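Side-chain contacts in alpha-fucosidase (Bifidobacterium bifidum, PDB 2EAB), which acts as a 1,2-alpha-L-fucosidase, probably releasing alpha-1,2-linked fucose from glycans, with this chain forming the catalytic portion of a longer protein: residues A130-N135 with Y490-P495; W723-R728 with Y742-L747. All blocks are in the same frame, centred on the assembly; numbering follows the deposited sequence.

Interaction 1: A130-N135 with Y490-P495; sequences AAEQGN and YGWTAP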
loop_
_atom_site.group_PDB
_atom_site.type_symbol
_atom_site.label_atom_id
_atom_site.label_comp_id
_atom_site.label_asym_id
_atom_site.label_seq_id
_atom_site.Cartn_x
_atom_site.Cartn_y
_atom_site.Cartn_z
ATOM N N ALA A 130 4.264 -19.325 -16.152
ATOM C CA ALA A 130 3.238 -18.321 -15.873
ATOM C C ALA A 130 1.966 -18.902 -15.249
ATOM O O ALA A 130 1.241 -18.183 -14.561
ATOM C CB ALA A 130 2.905 -17.533 -17.129
ATOM N N ALA A 131 1.697 -20.184 -15.502
ATOM C CA ALA A 131 0.564 -20.879 -14.887
ATOM C C ALA A 131 0.809 -21.155 -13.407
ATOM O O ALA A 131 -0.133 -21.186 -12.618
ATOM C CB ALA A 131 0.267 -22.172 -15.624
ATOM N N GLU A 132 2.068 -21.385 -13.044
ATOM C CA GLU A 132 2.443 -21.541 -11.634
ATOM C C GLU A 132 2.420 -20.207 -10.906
ATOM O O GLU A 132 2.012 -20.128 -9.746
ATOM C CB GLU A 132 3.838 -22.137 -11.499
ATOM C CG GLU A 132 3.952 -23.619 -11.790
ATOM C CD GLU A 132 5.319 -24.162 -11.433
ATOM O OE1 GLU A 132 6.271 -23.361 -11.296
ATOM O OE2 GLU A 132 5.442 -25.394 -11.276
ATOM N N GLN A 133 2.884 -19.158 -11.573
ATOM C CA GLN A 133 2.878 -17.843 -10.959
ATOM C C GLN A 133 1.441 -17.416 -10.684
ATOM O O GLN A 133 1.105 -17.014 -9.571
ATOM C CB GLN A 133 3.563 -16.829 -11.862
ATOM C CG GLN A 133 3.683 -15.463 -11.205
ATOM C CD GLN A 133 4.598 -14.511 -11.945
ATOM O OE1 GLN A 133 5.247 -14.872 -12.938
ATOM N NE2 GLN A 133 4.669 -13.280 -11.450
ATOM N N GLY A 134 0.595 -17.517 -11.705
ATOM C CA GLY A 134 -0.791 -17.112 -11.585
ATOM C C GLY A 134 -0.941 -15.614 -11.431
ATOM O O GLY A 134 -0.022 -14.848 -11.715
ATOM N N ASN A 135 -2.134 -15.208 -11.017
ATOM C CA ASN A 135 -2.495 -13.808 -10.864
ATOM C C ASN A 135 -3.826 -13.688 -10.143
ATOM O O ASN A 135 -4.501 -14.691 -9.901
ATOM C CB ASN A 135 -2.484 -13.054 -12.212
ATOM C CG ASN A 135 -3.538 -13.547 -13.217
ATOM O OD1 ASN A 135 -4.176 -14.594 -13.063
ATOM N ND2 ASN A 135 -3.707 -12.766 -14.271
ATOM N N TYR A 490 0.710 -17.340 -3.101
ATOM C CA TYR A 490 1.177 -18.722 -2.953
ATOM C C TYR A 490 2.686 -18.890 -2.767
ATOM O O TYR A 490 3.271 -19.894 -3.201
ATOM C CB TYR A 490 0.713 -19.561 -4.147
ATOM C CG TYR A 490 -0.779 -19.579 -4.361
ATOM C CD1 TYR A 490 -1.622 -20.183 -3.433
ATOM C CD2 TYR A 490 -1.349 -19.017 -5.501
ATOM C CE1 TYR A 490 -2.988 -20.219 -3.627
ATOM C CE2 TYR A 490 -2.724 -19.038 -5.702
ATOM C CZ TYR A 490 -3.538 -19.649 -4.760
ATOM O OH TYR A 490 -4.904 -19.692 -4.932
ATOM N N GLY A 491 3.331 -17.934 -2.106
ATOM C CA GLY A 491 4.752 -18.094 -1.810
ATOM C C GLY A 491 5.644 -18.165 -3.041
ATOM O O GLY A 491 6.598 -18.950 -3.080
ATOM N N TRP A 492 5.331 -17.329 -4.035
ATOM C CA TRP A 492 6.140 -17.152 -5.244
ATOM C C TRP A 492 7.302 -16.214 -4.902
ATOM O O TRP A 492 7.329 -15.035 -5.286
ATOM C CB TRP A 492 5.262 -16.565 -6.340
ATOM C CG TRP A 492 5.842 -16.498 -7.720
ATOM C CD1 TRP A 492 6.295 -15.383 -8.365
ATOM C CD2 TRP A 492 5.967 -17.578 -8.651
ATOM N NE1 TRP A 492 6.715 -15.705 -9.638
ATOM C CE2 TRP A 492 6.516 -17.044 -9.838
ATOM C CE3 TRP A 492 5.677 -18.947 -8.593
ATOM C CZ2 TRP A 492 6.769 -17.831 -10.959
ATOM C CZ3 TRP A 492 5.925 -19.725 -9.712
ATOM C CH2 TRP A 492 6.473 -19.166 -10.875
ATOM N N THR A 493 8.264 -16.763 -4.166
ATOM C CA THR A 493 9.360 -15.986 -3.603
ATOM C C THR A 493 10.622 -16.082 -4.448
ATOM O O THR A 493 11.599 -15.380 -4.184
ATOM C CB THR A 493 9.667 -16.395 -2.145
ATOM O OG1 THR A 493 9.915 -17.804 -2.079
ATOM C CG2 THR A 493 8.478 -16.082 -1.257
ATOM N N ALA A 494 10.598 -16.930 -5.475
ATOM C CA ALA A 494 11.708 -16.983 -6.420
ATOM C C ALA A 494 11.892 -15.644 -7.120
ATOM O O ALA A 494 10.946 -14.866 -7.246
ATOM C CB ALA A 494 11.466 -18.055 -7.452
ATOM N N PRO A 495 13.107 -15.391 -7.625
ATOM C CA PRO A 495 13.274 -14.267 -8.532
ATOM C C PRO A 495 12.592 -14.586 -9.865
ATOM O O PRO A 495 12.354 -15.760 -10.191
ATOM C CB PRO A 495 14.789 -14.180 -8.702
ATOM C CG PRO A 495 15.259 -15.578 -8.495
ATOM C CD PRO A 495 14.353 -16.157 -7.450
#
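At the seam between the N-terminal beta-rich region and the catalytic region, Trp492 lays its indole against Gln133 and Glu132 of the short helix 130-133. Trp492 is the centre of an inverse gamma turn in a loop without regular secondary structure. The main contact is a CH-pi interaction: Gln133 CG sits over the five-membered ring, 3.6 Å from its centroid. Gln133 CB lies farther out on the same face, 3.5 Å from Trp492 CZ2. With CG anti to the backbone N (chi1 -175°) and the chain extended beyond it, the glutamine side chain crosses the indole at about a right angle, its amide nearly parallel to the ring, 18° between planes. A glutamine suits this place because its methylenes and its flat amide can both lie over the aromatic face, Gln133 CD 3.4 Å from Trp492 NE1, while NE2 is hydrogen-bonded to Glu486 OE1, which helps to hold the amide in this orientation. Glu132 adds CB, 3.7 Å from Trp492 CZ3, and holds its carboxylate almost perpendicular to the indole (84°). Glu132 OE1 lies in the ring plane at the edge, 4.0 Å from Trp492 CZ3, where it probably benefits from the positive rim of the aromatic; OE2 is hydrogen-bonded to Ser87. The result is a buried domain interface in which a loop tryptophan packs flat against a helix end, joining the beta-rich region to the helical catalytic region of a family 95 glycoside hydrolase.

Interaction 2: W723-R728 with Y742-L747; sequences WAIGQR and YQLVEL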
loop_
_atom_site.group_PDB
_atom_site.type_symbol
_atom_site.label_atom_id
_atom_site.label_comp_id
_atom_site.label_asym_id
_atom_site.label_seq_id
_atom_site.Cartn_x
_atom_site.Cartn_y
_atom_site.Cartn_z
ATOM N N TRP A 723 3.186 5.025 -9.168
ATOM C CA TRP A 723 4.129 4.913 -8.055
ATOM C C TRP A 723 5.186 6.015 -8.100
ATOM O O TRP A 723 5.689 6.443 -7.057
ATOM C CB TRP A 723 4.799 3.524 -7.999
ATOM C CG TRP A 723 5.605 3.195 -9.219
ATOM C CD1 TRP A 723 5.198 2.460 -10.292
ATOM C CD2 TRP A 723 6.952 3.604 -9.500
ATOM N NE1 TRP A 723 6.202 2.388 -11.226
ATOM C CE2 TRP A 723 7.288 3.084 -10.765
ATOM C CE3 TRP A 723 7.906 4.363 -8.803
ATOM C CZ2 TRP A 723 8.533 3.300 -11.355
ATOM C CZ3 TRP A 723 9.141 4.582 -9.390
ATOM C CH2 TRP A 723 9.446 4.048 -10.654
ATOM N N ALA A 724 5.535 6.480 -9.298
ATOM C CA ALA A 724 6.610 7.461 -9.424
ATOM C C ALA A 724 6.209 8.804 -8.830
ATOM O O ALA A 724 6.967 9.403 -8.069
ATOM C CB ALA A 724 7.050 7.605 -10.870
ATOM N N ILE A 725 5.007 9.270 -9.153
ATOM C CA ILE A 725 4.530 10.513 -8.557
ATOM C C ILE A 725 4.296 10.350 -7.046
ATOM O O ILE A 725 4.622 11.250 -6.270
ATOM C CB ILE A 725 3.310 11.129 -9.314
ATOM C CG1 ILE A 725 3.127 12.603 -8.935
ATOM C CG2 ILE A 725 2.028 10.341 -9.073
ATOM C CD1 ILE A 725 4.266 13.491 -9.372
ATOM N N GLY A 726 3.776 9.197 -6.633
ATOM C CA GLY A 726 3.604 8.914 -5.204
ATOM C C GLY A 726 4.918 8.992 -4.446
ATOM O O GLY A 726 4.998 9.624 -3.387
ATOM N N GLN A 727 5.957 8.367 -4.991
ATOM C CA GLN A 727 7.279 8.417 -4.379
ATOM C C GLN A 727 7.831 9.842 -4.327
ATOM O O GLN A 727 8.394 10.274 -3.313
ATOM C CB GLN A 727 8.254 7.518 -5.133
ATOM C CG GLN A 727 9.657 7.562 -4.557
ATOM C CD GLN A 727 10.657 6.779 -5.368
ATOM O OE1 GLN A 727 10.389 6.390 -6.513
ATOM N NE2 GLN A 727 11.825 6.540 -4.784
ATOM N N ARG A 728 7.667 10.578 -5.422
ATOM C CA ARG A 728 8.207 11.931 -5.495
ATOM C C ARG A 728 7.548 12.881 -4.499
ATOM O O ARG A 728 8.236 13.680 -3.868
ATOM C CB ARG A 728 8.159 12.472 -6.924
ATOM C CG ARG A 728 9.148 11.757 -7.824
ATOM C CD ARG A 728 8.971 12.108 -9.278
ATOM N NE ARG A 728 9.706 11.180 -10.131
ATOM C CZ ARG A 728 10.019 11.422 -11.399
ATOM N NH1 ARG A 728 9.676 12.572 -11.971
ATOM N NH2 ARG A 728 10.682 10.514 -12.100
ATOM N N TYR A 742 3.701 20.277 -2.879
ATOM C CA TYR A 742 2.348 20.613 -3.293
ATOM C C TYR A 742 2.196 20.632 -4.816
ATOM O O TYR A 742 1.194 20.164 -5.354
ATOM C CB TYR A 742 1.893 21.954 -2.702
ATOM C CG TYR A 742 0.575 22.378 -3.279
ATOM C CD1 TYR A 742 -0.600 21.726 -2.916
ATOM C CD2 TYR A 742 0.508 23.380 -4.242
ATOM C CE1 TYR A 742 -1.817 22.080 -3.473
ATOM C CE2 TYR A 742 -0.705 23.746 -4.805
ATOM C CZ TYR A 742 -1.863 23.088 -4.420
ATOM O OH TYR A 742 -3.066 23.435 -4.981
ATOM N N GLN A 743 3.193 21.180 -5.501
ATOM C CA GLN A 743 3.165 21.216 -6.961
ATOM C C GLN A 743 3.095 19.805 -7.553
ATOM O O GLN A 743 2.458 19.593 -8.589
ATOM C CB GLN A 743 4.371 21.968 -7.505
ATOM C CG GLN A 743 4.285 23.475 -7.407
ATOM C CD GLN A 743 5.492 24.127 -8.042
ATOM O OE1 GLN A 743 5.393 24.751 -9.097
ATOM N NE2 GLN A 743 6.646 23.957 -7.422
ATOM N N LEU A 744 3.735 18.843 -6.887
ATOM C CA LEU A 744 3.660 17.447 -7.310
ATOM C C LEU A 744 2.284 16.837 -7.041
ATOM O O LEU A 744 1.794 16.050 -7.848
ATOM C CB LEU A 744 4.782 16.612 -6.682
ATOM C CG LEU A 744 6.180 16.938 -7.219
ATOM C CD1 LEU A 744 7.227 16.415 -6.265
ATOM C CD2 LEU A 744 6.412 16.391 -8.633
ATOM N N VAL A 745 1.658 17.205 -5.922
ATOM C CA VAL A 745 0.273 16.811 -5.663
ATOM C C VAL A 745 -0.641 17.340 -6.774
ATOM O O VAL A 745 -1.468 16.603 -7.310
ATOM C CB VAL A 745 -0.220 17.291 -4.275
ATOM C CG1 VAL A 745 -1.719 17.052 -4.116
ATOM C CG2 VAL A 745 0.541 16.585 -3.157
ATOM N N GLU A 746 -0.461 18.609 -7.138
ATOM C CA GLU A 746 -1.222 19.222 -8.229
ATOM C C GLU A 746 -1.062 18.427 -9.514
ATOM O O GLU A 746 -2.038 18.164 -10.218
ATOM C CB GLU A 746 -0.728 20.636 -8.497
ATOM C CG GLU A 746 -1.214 21.707 -7.567
ATOM C CD GLU A 746 -0.770 23.080 -8.042
ATOM O OE1 GLU A 746 0.437 23.258 -8.310
ATOM O OE2 GLU A 746 -1.630 23.979 -8.159
ATOM N N LEU A 747 0.179 18.058 -9.816
ATOM C CA LEU A 747 0.466 17.311 -11.034
ATOM C C LEU A 747 -0.142 15.914 -11.013
ATOM O O LEU A 747 -0.618 15.441 -12.046
ATOM C CB LEU A 747 1.967 17.265 -11.314
ATOM C CG LEU A 747 2.585 18.591 -11.782
ATOM C CD1 LEU A 747 4.104 18.552 -11.707
ATOM C CD2 LEU A 747 2.117 18.968 -13.189
#
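Ile725 swings CG1 anti to its own nitrogen (chi1 -163°), and a second torsion of 65° turns CD1 toward Leu744 on the facing helix. Leu744 answers with CG beside its backbone N and anti to the carbonyl carbon (chi1 -70°), which points CG at the other helix; from there the branch gives each methyl its own partner. Leu744 CD2 takes Ile725, meeting Ile725 CD1 at 3.7 Å as the two side chains slant across each other. Leu744 CD1 reaches the next turn of helix 722-734, lying 3.8 Å from Arg728 O and 4.1 Å from Arg728 CB. Branched aliphatic chains are apt here: Leu744 divides itself between two turns, and the isoleucine's long arm spans the gap, Ile725 CD1 also resting 3.9 Å from Leu744 O. Arg728 gives only its base to this packing; its extended chain carries the guanidinium away, where NH2 is hydrogen-bonded to Arg678 O. The backbones come closest at 7.1 Å, between Ile725 CA and Leu744 CA. Leu744 also touches Ile729 and Trp732, so its neighbours on helix 722-734 follow the spacing i, i+3, i+4, i+7. That is the spacing expected of a knob in a hole, so the packing resembles knobs-into-holes, made here between consecutive helices running in roughly opposed directions, a helical hairpin of the kind from which the (alpha/alpha)6 barrel of this clan is built.

In the fold
The contacts lie in series along the chain: interaction 1 closes at 495, well before interaction 2 opens at 723. Their centres are 31 Å apart and their nearest atoms about 16 Å, so neither touches the other. They share the catalytic region, but at different levels of organisation. Interaction 1 is long-range, with 354 residues between its segments, and brings the N-terminal region against a loop of the catalytic region; Leu393, a calcium-binding residue, has its side chain about 11 Å from that of Trp492. Interaction 2 is local, pairing helices 722-734 and 738-751 away from the calcium site. One contact thus unites two regions, while the other builds the helical framework within one of them.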